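Local structure of myosin regulatory light chain, striated adductor muscle (Argopecten irradians, 1WDC) at residues E38-I43 against T57-E62; E107-L112 against G137-V142; E131-G136 against V142-M147. The protein serves as the regulatory light chain of scallop muscle myosin, a calcium-binding subunit responsible for calcium-dependent control of the motor's Mg-ATPase. One frame throughout, in Å; residues are numbered along the deposited sequence.

Contact 1. Residues E38-I43 against T57-E62; sequences EDIKAI and TAMLKE. With MG (magnesium ion), chain D.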
ATOM      1  N   GLU B  38     -12.509  15.555  42.138  1.00 33.20           N
ATOM      2  CA  GLU B  38     -12.262  14.881  43.391  1.00 29.89           C
ATOM      3  C   GLU B  38     -12.495  13.391  43.239  1.00 27.21           C
ATOM      4  O   GLU B  38     -11.847  12.608  43.897  1.00 29.58           O
ATOM      5  CB  GLU B  38     -13.200  15.448  44.473  1.00 32.63           C
ATOM      6  CG  GLU B  38     -12.878  16.865  44.940  1.00 35.74           C
ATOM      7  CD  GLU B  38     -13.176  17.946  43.900  1.00 40.65           C
ATOM      8  OE1 GLU B  38     -14.297  17.930  43.334  1.00 41.39           O
ATOM      9  OE2 GLU B  38     -12.310  18.848  43.700  1.00 40.28           O
ATOM     10  N   ASP B  39     -13.526  13.018  42.484  1.00 30.84           N
ATOM     11  CA  ASP B  39     -13.882  11.607  42.239  1.00 31.14           C
ATOM     12  C   ASP B  39     -12.805  10.868  41.437  1.00 30.05           C
ATOM     13  O   ASP B  39     -12.408   9.753  41.774  1.00 29.98           O
ATOM     14  CB  ASP B  39     -15.155  11.523  41.420  1.00 32.13           C
ATOM     15  CG  ASP B  39     -16.402  11.692  42.236  1.00 33.79           C
ATOM     16  OD1 ASP B  39     -16.477  11.296  43.424  1.00 34.50           O
ATOM     17  OD2 ASP B  39     -17.349  12.159  41.612  1.00 33.52           O
ATOM     18  N   ILE B  40     -12.529  11.412  40.257  1.00 30.26           N
ATOM     19  CA  ILE B  40     -11.397  10.993  39.441  1.00 27.22           C
ATOM     20  C   ILE B  40     -10.111  10.787  40.260  1.00 25.89           C
ATOM     21  O   ILE B  40      -9.436   9.786  40.071  1.00 31.26           O
ATOM     22  CB  ILE B  40     -11.157  12.029  38.327  1.00 26.35           C
ATOM     23  CG1 ILE B  40     -12.341  12.062  37.385  1.00 25.81           C
ATOM     24  CG2 ILE B  40      -9.913  11.698  37.524  1.00 24.34           C
ATOM     25  CD1 ILE B  40     -12.157  13.114  36.364  1.00 29.78           C
ATOM     26  N   LYS B  41      -9.758  11.736  41.139  1.00 28.47           N
ATOM     27  CA  LYS B  41      -8.595  11.617  42.039  1.00 23.89           C
ATOM     28  C   LYS B  41      -8.755  10.500  43.057  1.00 26.70           C
ATOM     29  O   LYS B  41      -7.842   9.699  43.228  1.00 31.06           O
ATOM     30  CB  LYS B  41      -8.342  12.914  42.793  1.00 24.30           C
ATOM     31  CG  LYS B  41      -7.168  12.891  43.787  1.00 24.85           C
ATOM     32  CD  LYS B  41      -6.672  14.328  44.070  1.00 31.89           C
ATOM     33  CE  LYS B  41      -5.673  14.415  45.227  1.00 34.47           C
ATOM     34  NZ  LYS B  41      -6.145  13.637  46.419  1.00 42.19           N
ATOM     35  N   ALA B  42      -9.921  10.395  43.681  1.00 22.64           N
ATOM     36  CA  ALA B  42     -10.121   9.346  44.652  1.00 23.08           C
ATOM     37  C   ALA B  42      -9.984   7.947  43.994  1.00 28.87           C
ATOM     38  O   ALA B  42      -9.231   7.095  44.485  1.00 28.45           O
ATOM     39  CB  ALA B  42     -11.461   9.506  45.300  1.00 17.32           C
ATOM     40  N   ILE B  43     -10.677   7.737  42.863  1.00 32.81           N
ATOM     41  CA  ILE B  43     -10.609   6.477  42.106  1.00 28.06           C
ATOM     42  C   ILE B  43      -9.232   6.211  41.477  1.00 28.65           C
ATOM     43  O   ILE B  43      -8.748   5.096  41.572  1.00 29.34           O
ATOM     44  CB  ILE B  43     -11.732   6.399  41.012  1.00 29.58           C
ATOM     45  CG1 ILE B  43     -11.938   4.949  40.533  1.00 29.35           C
ATOM     46  CG2 ILE B  43     -11.388   7.273  39.811  1.00 26.40           C
ATOM     47  CD1 ILE B  43     -11.826   3.869  41.607  1.00 27.05           C
ATOM     48  N   THR B  57      -7.397  18.422  35.921  1.00 40.47           N
ATOM     49  CA  THR B  57      -8.066  19.667  35.575  1.00 39.97           C
ATOM     50  C   THR B  57      -8.478  19.541  34.147  1.00 37.16           C
ATOM     51  O   THR B  57      -9.654  19.573  33.838  1.00 41.78           O
ATOM     52  CB  THR B  57      -7.118  20.881  35.694  1.00 39.47           C
ATOM     53  OG1 THR B  57      -6.953  21.218  37.078  1.00 40.91           O
ATOM     54  CG2 THR B  57      -7.678  22.080  34.920  1.00 37.62           C
ATOM     55  N   ALA B  58      -7.514  19.169  33.327  1.00 35.23           N
ATOM     56  CA  ALA B  58      -7.685  19.206  31.899  1.00 37.01           C
ATOM     57  C   ALA B  58      -8.671  18.161  31.312  1.00 37.79           C
ATOM     58  O   ALA B  58      -9.420  18.482  30.389  1.00 44.06           O
ATOM     59  CB  ALA B  58      -6.323  19.128  31.235  1.00 36.28           C
ATOM     60  N   MET B  59      -8.743  16.949  31.865  1.00 37.46           N
ATOM     61  CA  MET B  59      -9.670  15.967  31.306  1.00 33.14           C
ATOM     62  C   MET B  59     -11.114  16.304  31.656  1.00 36.67           C
ATOM     63  O   MET B  59     -12.042  15.888  30.961  1.00 36.40           O
ATOM     64  CB  MET B  59      -9.303  14.531  31.739  1.00 34.59           C
ATOM     65  CG  MET B  59      -9.315  14.236  33.220  1.00 27.19           C
ATOM     66  SD  MET B  59      -8.420  12.726  33.720  1.00 27.86           S
ATOM     67  CE  MET B  59      -9.765  11.649  33.892  1.00 20.89           C
ATOM     68  N   LEU B  60     -11.279  17.177  32.650  1.00 36.43           N
ATOM     69  CA  LEU B  60     -12.578  17.707  33.033  1.00 37.07           C
ATOM     70  C   LEU B  60     -13.026  18.844  32.129  1.00 34.72           C
ATOM     71  O   LEU B  60     -14.179  18.939  31.768  1.00 31.54           O
ATOM     72  CB  LEU B  60     -12.524  18.201  34.470  1.00 40.24           C
ATOM     73  CG  LEU B  60     -12.840  17.112  35.481  1.00 42.17           C
ATOM     74  CD1 LEU B  60     -12.905  17.698  36.858  1.00 46.34           C
ATOM     75  CD2 LEU B  60     -14.163  16.473  35.126  1.00 45.75           C
ATOM     76  N   LYS B  61     -12.070  19.658  31.719  1.00 37.65           N
ATOM     77  CA  LYS B  61     -12.245  20.667  30.693  1.00 39.02           C
ATOM     78  C   LYS B  61     -12.713  20.065  29.378  1.00 41.39           C
ATOM     79  O   LYS B  61     -12.870  20.771  28.395  1.00 46.25           O
ATOM     80  CB  LYS B  61     -10.912  21.364  30.456  1.00 44.45           C
ATOM     81  CG  LYS B  61     -10.568  22.403  31.486  1.00 50.39           C
ATOM     82  CD  LYS B  61      -9.932  23.611  30.801  1.00 60.08           C
ATOM     83  CE  LYS B  61     -10.104  23.578  29.276  1.00 66.15           C
ATOM     84  NZ  LYS B  61      -8.804  23.862  28.564  1.00 70.58           N
ATOM     85  N   GLU B  62     -12.775  18.744  29.304  1.00 43.84           N
ATOM     86  CA  GLU B  62     -13.236  18.095  28.093  1.00 41.86           C
ATOM     87  C   GLU B  62     -14.758  17.987  28.029  1.00 41.70           C
ATOM     88  O   GLU B  62     -15.329  18.111  26.950  1.00 42.84           O
ATOM     89  CB  GLU B  62     -12.552  16.731  27.938  1.00 43.27           C
ATOM     90  CG  GLU B  62     -11.125  16.847  27.401  1.00 43.04           C
ATOM     91  CD  GLU B  62     -10.415  15.507  27.277  1.00 46.84           C
ATOM     92  OE1 GLU B  62     -11.090  14.506  26.993  1.00 45.68           O
ATOM     93  OE2 GLU B  62      -9.175  15.450  27.455  1.00 51.01           O
TER
HETATM   94 MG    MG D 502     -19.611  12.511  41.921  1.00 25.62          MG
HETATM   95  O   HOH W   1     -18.724  14.729  42.272  1.00 32.94           O
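Ile40 carries its whole side of this helix-to-helix contact alone, touching both Met59 and Leu60, while its neighbour Asp39 holds a magnesium ion. Ile40 and Met59 reach toward each other tip to tip. Met59 CE lies 3.6 Å from Ile40 CG2 and 3.7 Å from Ile40 CD1, so one methyl group meets both branches of the isoleucine. The Met59 chain starts between its backbone N and carbonyl carbon (chi1 61°) and bends at its thioether end (chi3 -100°), which brings CE round to Ile40. Leu60 meets Ile40 differently. The two side chains slide past each other in opposite directions, and Leu60 CD2 comes within 4.1 Å of Ile40 CD1. The backbones stay well apart, with Ile40 CA 9.4 Å from Leu60 CA.

The segment 38-43 belongs to the exiting helix of an EF-hand, the helix-loop-helix metal site. Asp39 ends the set of ligands from the loop. Its OD2 binds the magnesium ion at 2.3 Å, and a water binds the metal at 2.4 Å. Asp28, Asp30, Asp32 and the backbone O of Phe34 complete the site. The same residues that hold magnesium here include the four predicted to bind calcium. Asp39 CG stands anti to the carbonyl carbon (chi1 -81°), which brings OD2 to the magnesium ion, while Ile40 faces helix 53-60. Leu56 and Val35 also pack on Ile40. An aromatic side chain of another protein chain packs on Ile40 as well, and an aromatic side chain of that chain hydrogen-bonds Met59 O.

Contact 2. Residues E107-L112 against G137-V142; sequences EYIKDL and GKFDYV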
ATOM      1  N   GLU B 107       9.149  -8.473   9.118  1.00 26.07           N
ATOM      2  CA  GLU B 107      10.011  -7.509   8.423  1.00 24.21           C
ATOM      3  C   GLU B 107       9.245  -6.785   7.331  1.00 21.80           C
ATOM      4  O   GLU B 107       9.525  -5.641   7.011  1.00 20.73           O
ATOM      5  CB  GLU B 107      11.236  -8.198   7.799  1.00 27.40           C
ATOM      6  CG  GLU B 107      11.518  -9.597   8.291  1.00 33.62           C
ATOM      7  CD  GLU B 107      10.707 -10.635   7.552  1.00 36.76           C
ATOM      8  OE1 GLU B 107      10.885 -10.775   6.309  1.00 44.94           O
ATOM      9  OE2 GLU B 107       9.886 -11.300   8.214  1.00 36.09           O
ATOM     10  N   TYR B 108       8.290  -7.491   6.737  1.00 23.04           N
ATOM     11  CA  TYR B 108       7.448  -6.928   5.697  1.00 23.55           C
ATOM     12  C   TYR B 108       6.502  -5.822   6.253  1.00 22.67           C
ATOM     13  O   TYR B 108       6.560  -4.684   5.795  1.00 21.77           O
ATOM     14  CB  TYR B 108       6.662  -8.064   5.055  1.00 19.07           C
ATOM     15  CG  TYR B 108       5.836  -7.632   3.879  1.00 23.30           C
ATOM     16  CD1 TYR B 108       6.284  -6.627   2.997  1.00 24.68           C
ATOM     17  CD2 TYR B 108       4.618  -8.248   3.613  1.00 24.60           C
ATOM     18  CE1 TYR B 108       5.514  -6.251   1.880  1.00 26.81           C
ATOM     19  CE2 TYR B 108       3.862  -7.900   2.494  1.00 26.19           C
ATOM     20  CZ  TYR B 108       4.303  -6.904   1.643  1.00 25.54           C
ATOM     21  OH  TYR B 108       3.472  -6.547   0.603  1.00 35.34           O
ATOM     22  N   ILE B 109       5.758  -6.117   7.326  1.00 22.86           N
ATOM     23  CA  ILE B 109       4.871  -5.104   7.898  1.00 24.88           C
ATOM     24  C   ILE B 109       5.606  -3.866   8.479  1.00 25.05           C
ATOM     25  O   ILE B 109       5.202  -2.760   8.193  1.00 25.21           O
ATOM     26  CB  ILE B 109       3.848  -5.702   8.932  1.00 25.03           C
ATOM     27  CG1 ILE B 109       2.804  -4.640   9.278  1.00 24.12           C
ATOM     28  CG2 ILE B 109       4.535  -6.161  10.228  1.00 23.93           C
ATOM     29  CD1 ILE B 109       1.982  -4.184   8.101  1.00 17.50           C
ATOM     30  N   LYS B 110       6.793  -4.031   9.065  1.00 24.13           N
ATOM     31  CA  LYS B 110       7.581  -2.863   9.497  1.00 24.62           C
ATOM     32  C   LYS B 110       7.961  -2.001   8.306  1.00 25.38           C
ATOM     33  O   LYS B 110       7.955  -0.769   8.376  1.00 20.96           O
ATOM     34  CB  LYS B 110       8.867  -3.288  10.226  1.00 24.57           C
ATOM     35  CG  LYS B 110       8.583  -4.056  11.474  1.00 27.59           C
ATOM     36  CD  LYS B 110       9.709  -4.005  12.457  1.00 29.23           C
ATOM     37  CE  LYS B 110       9.145  -4.253  13.858  1.00 28.65           C
ATOM     38  NZ  LYS B 110      10.202  -4.594  14.873  1.00 37.62           N
ATOM     39  N   ASP B 111       8.321  -2.672   7.216  1.00 27.45           N
ATOM     40  CA  ASP B 111       8.818  -1.995   6.025  1.00 25.52           C
ATOM     41  C   ASP B 111       7.708  -1.204   5.347  1.00 19.54           C
ATOM     42  O   ASP B 111       7.899  -0.060   4.951  1.00 20.74           O
ATOM     43  CB  ASP B 111       9.378  -3.048   5.090  1.00 32.06           C
ATOM     44  CG  ASP B 111       9.886  -2.479   3.790  1.00 33.52           C
ATOM     45  OD1 ASP B 111      10.688  -1.523   3.845  1.00 32.47           O
ATOM     46  OD2 ASP B 111       9.532  -3.062   2.722  1.00 42.30           O
ATOM     47  N   LEU B 112       6.517  -1.791   5.327  1.00 20.47           N
ATOM     48  CA  LEU B 112       5.323  -1.143   4.792  1.00 18.66           C
ATOM     49  C   LEU B 112       5.009   0.133   5.550  1.00 20.87           C
ATOM     50  O   LEU B 112       4.932   1.178   4.938  1.00 25.24           O
ATOM     51  CB  LEU B 112       4.126  -2.093   4.879  1.00 19.75           C
ATOM     52  CG  LEU B 112       4.069  -3.195   3.834  1.00 18.88           C
ATOM     53  CD1 LEU B 112       3.008  -4.192   4.235  1.00 17.29           C
ATOM     54  CD2 LEU B 112       3.739  -2.565   2.493  1.00 16.34           C
ATOM     55  N   GLY B 137       8.697 -14.855  13.939  1.00 24.52           N
ATOM     56  CA  GLY B 137       8.906 -13.961  12.821  1.00 20.86           C
ATOM     57  C   GLY B 137       7.635 -13.595  12.097  1.00 18.38           C
ATOM     58  O   GLY B 137       7.678 -12.867  11.131  1.00 22.31           O
ATOM     59  N   LYS B 138       6.493 -13.990  12.641  1.00 23.64           N
ATOM     60  CA  LYS B 138       5.189 -13.644  12.063  1.00 28.98           C
ATOM     61  C   LYS B 138       4.358 -12.747  12.972  1.00 27.78           C
ATOM     62  O   LYS B 138       3.821 -13.222  13.975  1.00 30.18           O
ATOM     63  CB  LYS B 138       4.361 -14.904  11.771  1.00 28.37           C
ATOM     64  CG  LYS B 138       4.603 -15.505  10.388  1.00 38.48           C
ATOM     65  CD  LYS B 138       4.898 -16.991  10.487  1.00 44.20           C
ATOM     66  CE  LYS B 138       3.661 -17.835  10.895  1.00 51.09           C
ATOM     67  NZ  LYS B 138       3.996 -19.104  11.666  1.00 51.72           N
ATOM     68  N   PHE B 139       3.981 -11.607  12.407  1.00 28.24           N
ATOM     69  CA  PHE B 139       2.994 -10.691  12.982  1.00 27.54           C
ATOM     70  C   PHE B 139       1.548 -11.185  12.744  1.00 26.99           C
ATOM     71  O   PHE B 139       1.161 -11.494  11.605  1.00 27.89           O
ATOM     72  CB  PHE B 139       3.244  -9.303  12.363  1.00 29.07           C
ATOM     73  CG  PHE B 139       2.206  -8.263  12.695  1.00 27.71           C
ATOM     74  CD1 PHE B 139       2.371  -7.433  13.797  1.00 27.75           C
ATOM     75  CD2 PHE B 139       1.174  -7.994  11.796  1.00 24.54           C
ATOM     76  CE1 PHE B 139       1.548  -6.368  13.987  1.00 29.88           C
ATOM     77  CE2 PHE B 139       0.343  -6.923  11.967  1.00 24.89           C
ATOM     78  CZ  PHE B 139       0.523  -6.098  13.061  1.00 29.45           C
ATOM     79  N   ASP B 140       0.790 -11.350  13.831  1.00 23.16           N
ATOM     80  CA  ASP B 140      -0.604 -11.799  13.781  1.00 22.10           C
ATOM     81  C   ASP B 140      -1.597 -10.602  13.619  1.00 21.71           C
ATOM     82  O   ASP B 140      -2.189 -10.115  14.581  1.00 18.04           O
ATOM     83  CB  ASP B 140      -0.901 -12.635  15.052  1.00 22.71           C
ATOM     84  CG  ASP B 140      -2.271 -13.326  15.024  1.00 22.03           C
ATOM     85  OD1 ASP B 140      -3.119 -12.982  14.187  1.00 28.46           O
ATOM     86  OD2 ASP B 140      -2.524 -14.210  15.862  1.00 24.79           O
ATOM     87  N   TYR B 141      -1.895 -10.245  12.374  1.00 20.27           N
ATOM     88  CA  TYR B 141      -2.737  -9.100  12.111  1.00 20.30           C
ATOM     89  C   TYR B 141      -4.198  -9.316  12.465  1.00 23.68           C
ATOM     90  O   TYR B 141      -4.973  -8.361  12.539  1.00 25.73           O
ATOM     91  CB  TYR B 141      -2.594  -8.639  10.670  1.00 17.05           C
ATOM     92  CG  TYR B 141      -3.138  -9.576   9.605  1.00 23.32           C
ATOM     93  CD1 TYR B 141      -4.520  -9.652   9.347  1.00 21.26           C
ATOM     94  CD2 TYR B 141      -2.272 -10.340   8.793  1.00 21.24           C
ATOM     95  CE1 TYR B 141      -5.021 -10.494   8.356  1.00 17.31           C
ATOM     96  CE2 TYR B 141      -2.776 -11.140   7.757  1.00 14.06           C
ATOM     97  CZ  TYR B 141      -4.147 -11.218   7.570  1.00 18.15           C
ATOM     98  OH  TYR B 141      -4.679 -11.982   6.578  1.00 18.99           O
ATOM     99  N   VAL B 142      -4.613 -10.564  12.604  1.00 23.37           N
ATOM    100  CA  VAL B 142      -5.994 -10.791  12.961  1.00 23.27           C
ATOM    101  C   VAL B 142      -6.122 -10.408  14.432  1.00 28.90           C
ATOM    102  O   VAL B 142      -7.008  -9.638  14.797  1.00 29.15           O
ATOM    103  CB  VAL B 142      -6.430 -12.247  12.740  1.00 22.59           C
ATOM    104  CG1 VAL B 142      -7.843 -12.407  13.154  1.00 21.87           C
ATOM    105  CG2 VAL B 142      -6.325 -12.621  11.289  1.00 18.66           C
TER
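Helix segment 107-112 lies beside a segment, 137-142, that runs from a turn at Gly137 through the short strand 138-139 into helix 141-149. Ile109 and Phe139 have their CA atoms 7.8 Å apart, and Glu107 CA is 7.9 Å from Gly137 CA. Gly137 has a positive phi (76°), a conformation that glycine adopts easily. Backbone hydrogen bonds pair Phe139 with Leu104 of strand 104-105. Helices 106-115 and 141-149 follow these strands, consistent with paired EF-hands; no metal ion is bound here.

Ile109 and Phe139 form the main side-chain contact. Ile109 CG2 sits over one face of the Phe139 ring, offset toward its rim, in a CH-pi contact. This methyl is 4.3 Å from the ring centroid and 21° off the ring normal. Its closest ring atom is Phe139 CG, at 4.0 Å. Phe139 CG is anti to the backbone N (chi1 172°), which sets one ring face against Ile109 CG2. Leu104 and Phe93 also touch Ile109, joining the contact to the neighbouring strand and helix 86-94.

At the edge of the contact, Glu107 OE2 comes to 4.0 Å from Gly137 O. Asp140 is the N-cap of helix 141-149. Its OD1 accepts from Lys143 N and, weakly, from Val142 N.

The grip between the segments is therefore apolar and rests on one methyl and one ring face. The Glu107 carboxylate faces a carbonyl oxygen and probably contributes no attraction.

Contact 3. Residues E131-G136 against V142-M147; sequences EAPVEG and VKFTAM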
ATOM      1  N   GLU B 131       3.458  -3.501  21.433  1.00 50.09           N
ATOM      2  CA  GLU B 131       2.231  -4.171  21.823  1.00 50.29           C
ATOM      3  C   GLU B 131       1.866  -5.409  20.981  1.00 46.34           C
ATOM      4  O   GLU B 131       1.188  -6.319  21.475  1.00 42.74           O
ATOM      5  CB  GLU B 131       1.098  -3.150  21.809  1.00 53.72           C
ATOM      6  CG  GLU B 131       0.336  -3.054  23.136  1.00 61.17           C
ATOM      7  CD  GLU B 131       1.249  -2.888  24.358  1.00 66.20           C
ATOM      8  OE1 GLU B 131       2.170  -2.035  24.323  1.00 69.47           O
ATOM      9  OE2 GLU B 131       1.022  -3.595  25.369  1.00 68.84           O
ATOM     10  N   ALA B 132       2.534  -5.531  19.832  1.00 42.56           N
ATOM     11  CA  ALA B 132       2.124  -6.407  18.728  1.00 36.31           C
ATOM     12  C   ALA B 132       2.316  -7.917  18.988  1.00 32.75           C
ATOM     13  O   ALA B 132       3.350  -8.349  19.523  1.00 33.04           O
ATOM     14  CB  ALA B 132       2.863  -6.000  17.462  1.00 32.92           C
ATOM     15  N   PRO B 133       1.330  -8.741  18.575  1.00 27.97           N
ATOM     16  CA  PRO B 133       1.490 -10.186  18.657  1.00 27.24           C
ATOM     17  C   PRO B 133       2.420 -10.717  17.517  1.00 30.53           C
ATOM     18  O   PRO B 133       2.036 -10.697  16.339  1.00 29.15           O
ATOM     19  CB  PRO B 133       0.054 -10.682  18.525  1.00 24.10           C
ATOM     20  CG  PRO B 133      -0.680  -9.548  17.771  1.00 23.91           C
ATOM     21  CD  PRO B 133       0.265  -8.404  17.617  1.00 23.49           C
ATOM     22  N   VAL B 134       3.692 -10.972  17.871  1.00 29.91           N
ATOM     23  CA  VAL B 134       4.728 -11.509  16.977  1.00 31.82           C
ATOM     24  C   VAL B 134       5.327 -12.813  17.541  1.00 33.96           C
ATOM     25  O   VAL B 134       5.604 -12.900  18.740  1.00 33.97           O
ATOM     26  CB  VAL B 134       5.850 -10.498  16.781  1.00 29.89           C
ATOM     27  CG1 VAL B 134       6.866 -11.030  15.809  1.00 33.16           C
ATOM     28  CG2 VAL B 134       5.290  -9.206  16.259  1.00 34.26           C
ATOM     29  N   GLU B 135       5.352 -13.863  16.707  1.00 36.79           N
ATOM     30  CA  GLU B 135       5.874 -15.198  17.070  1.00 34.27           C
ATOM     31  C   GLU B 135       6.527 -15.870  15.880  1.00 32.10           C
ATOM     32  O   GLU B 135       5.897 -16.041  14.847  1.00 32.96           O
ATOM     33  CB  GLU B 135       4.764 -16.124  17.569  1.00 34.86           C
ATOM     34  CG  GLU B 135       5.248 -17.549  17.801  1.00 40.59           C
ATOM     35  CD  GLU B 135       4.973 -18.075  19.214  1.00 45.95           C
ATOM     36  OE1 GLU B 135       5.756 -17.774  20.160  1.00 45.65           O
ATOM     37  OE2 GLU B 135       4.014 -18.865  19.357  1.00 45.69           O
ATOM     38  N   GLY B 136       7.733 -16.378  16.062  1.00 29.95           N
ATOM     39  CA  GLY B 136       8.385 -17.039  14.951  1.00 28.50           C
ATOM     40  C   GLY B 136       8.457 -16.142  13.729  1.00 25.07           C
ATOM     41  O   GLY B 136       8.259 -16.601  12.613  1.00 26.48           O
ATOM     42  N   VAL B 142      -4.613 -10.564  12.604  1.00 23.37           N
ATOM     43  CA  VAL B 142      -5.994 -10.791  12.961  1.00 23.27           C
ATOM     44  C   VAL B 142      -6.122 -10.408  14.432  1.00 28.90           C
ATOM     45  O   VAL B 142      -7.008  -9.638  14.797  1.00 29.15           O
ATOM     46  CB  VAL B 142      -6.430 -12.247  12.740  1.00 22.59           C
ATOM     47  CG1 VAL B 142      -7.843 -12.407  13.154  1.00 21.87           C
ATOM     48  CG2 VAL B 142      -6.325 -12.621  11.289  1.00 18.66           C
ATOM     49  N   LYS B 143      -5.109 -10.760  15.221  1.00 29.65           N
ATOM     50  CA  LYS B 143      -5.166 -10.528  16.650  1.00 29.22           C
ATOM     51  C   LYS B 143      -4.879  -9.115  16.951  1.00 30.38           C
ATOM     52  O   LYS B 143      -5.357  -8.602  17.939  1.00 33.70           O
ATOM     53  CB  LYS B 143      -4.159 -11.380  17.407  1.00 37.09           C
ATOM     54  CG  LYS B 143      -4.814 -12.477  18.233  1.00 47.98           C
ATOM     55  CD  LYS B 143      -6.325 -12.166  18.521  1.00 54.66           C
ATOM     56  CE  LYS B 143      -7.282 -12.849  17.503  1.00 57.40           C
ATOM     57  NZ  LYS B 143      -8.643 -12.192  17.383  1.00 56.13           N
ATOM     58  N   PHE B 144      -3.899  -8.575  16.249  1.00 29.20           N
ATOM     59  CA  PHE B 144      -3.590  -7.166  16.353  1.00 28.12           C
ATOM     60  C   PHE B 144      -4.821  -6.278  16.045  1.00 30.82           C
ATOM     61  O   PHE B 144      -5.031  -5.249  16.686  1.00 30.41           O
ATOM     62  CB  PHE B 144      -2.451  -6.828  15.405  1.00 26.63           C
ATOM     63  CG  PHE B 144      -2.081  -5.377  15.415  1.00 25.19           C
ATOM     64  CD1 PHE B 144      -1.224  -4.875  16.382  1.00 24.32           C
ATOM     65  CD2 PHE B 144      -2.573  -4.509  14.439  1.00 22.46           C
ATOM     66  CE1 PHE B 144      -0.855  -3.528  16.366  1.00 26.36           C
ATOM     67  CE2 PHE B 144      -2.208  -3.176  14.426  1.00 23.05           C
ATOM     68  CZ  PHE B 144      -1.351  -2.685  15.384  1.00 23.59           C
ATOM     69  N   THR B 145      -5.596  -6.633  15.029  1.00 30.75           N
ATOM     70  CA  THR B 145      -6.793  -5.870  14.706  1.00 28.73           C
ATOM     71  C   THR B 145      -7.811  -5.883  15.852  1.00 31.24           C
ATOM     72  O   THR B 145      -8.303  -4.822  16.231  1.00 34.50           O
ATOM     73  CB  THR B 145      -7.442  -6.392  13.416  1.00 27.06           C
ATOM     74  OG1 THR B 145      -6.511  -6.268  12.327  1.00 24.33           O
ATOM     75  CG2 THR B 145      -8.691  -5.611  13.102  1.00 25.73           C
ATOM     76  N   ALA B 146      -8.112  -7.061  16.408  1.00 30.03           N
ATOM     77  CA  ALA B 146      -8.912  -7.173  17.624  1.00 29.00           C
ATOM     78  C   ALA B 146      -8.383  -6.296  18.784  1.00 31.80           C
ATOM     79  O   ALA B 146      -9.115  -5.479  19.320  1.00 34.26           O
ATOM     80  CB  ALA B 146      -8.987  -8.615  18.045  1.00 26.92           C
ATOM     81  N   MET B 147      -7.083  -6.377  19.058  1.00 32.51           N
ATOM     82  CA  MET B 147      -6.404  -5.527  20.030  1.00 34.38           C
ATOM     83  C   MET B 147      -6.601  -4.051  19.753  1.00 37.45           C
ATOM     84  O   MET B 147      -6.710  -3.254  20.677  1.00 41.49           O
ATOM     85  CB  MET B 147      -4.902  -5.819  20.037  1.00 34.31           C
ATOM     86  CG  MET B 147      -4.034  -4.634  20.461  1.00 41.42           C
ATOM     87  SD  MET B 147      -2.373  -5.099  21.047  1.00 55.08           S
ATOM     88  CE  MET B 147      -1.388  -4.115  19.982  1.00 51.75           C
TER
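Glu131 and Met147 come closest, crossing at about a right angle. Met147 CE is modelled only 3.2 Å from Glu131 CB, shorter than usual for two carbons, and 3.7 Å from Glu131 CG. Met147 SD lies 3.8 Å from the backbone atom Glu131 O. The methionine bends at its last torsion (chi3 125°), which lays the methyl against the aliphatic part of the glutamate.

Pro133 packs by its ring carbons. Its CD is 3.8 Å from Phe144 CB and lies at the edge of the Phe144 ring, near the ring plane. Its CG rests 3.9 Å from Lys143 CB and also meets the backbone N of Phe144. An alanine in place of Pro133 would remove CG and CD and would probably leave a gap beside the CB atoms of Lys143 and Phe144, with the Phe144 ring edge less well held.

Ala132 touches the Phe144 ring more loosely, with CB 4.4 Å from Phe144 CD1. The Phe144 ring also meets that of Phe139, with the planes at about 50°. Aromatic packing from another protein chain reaches Glu131 and Met147.

Segment 131-136 continues from helix 122-131 and includes strand 134-135. A hairpin with strand 138-139 then leads into helix 141-149. This helix-loop-helix layout is consistent with a degenerate EF-hand, and no metal ion is bound here.

Contact 1 is buried, contact 2 partly buried, and contact 3 lies at the surface. Contact 1 sits in the other half of the chain, its centre about 38 Å from that of contact 2 and 33 Å from that of contact 3. It alone holds a metal ligand. Contacts 2 and 3 share Val142 and helix 141-149 and reach the same small sheet. They touch: Phe139 CE1 is 3.7 Å from Ala132 CB, and Asp140 N probably donates to Pro133 O. All three rest mainly on apolar side chains; contact 2 adds a carboxylate facing a carbonyl oxygen. Contact 1 joins isoleucine to methionine and leucine, contact 2 sets a methyl on a ring face, and contact 3 mixes proline, phenylalanine, methionine and glutamate carbons.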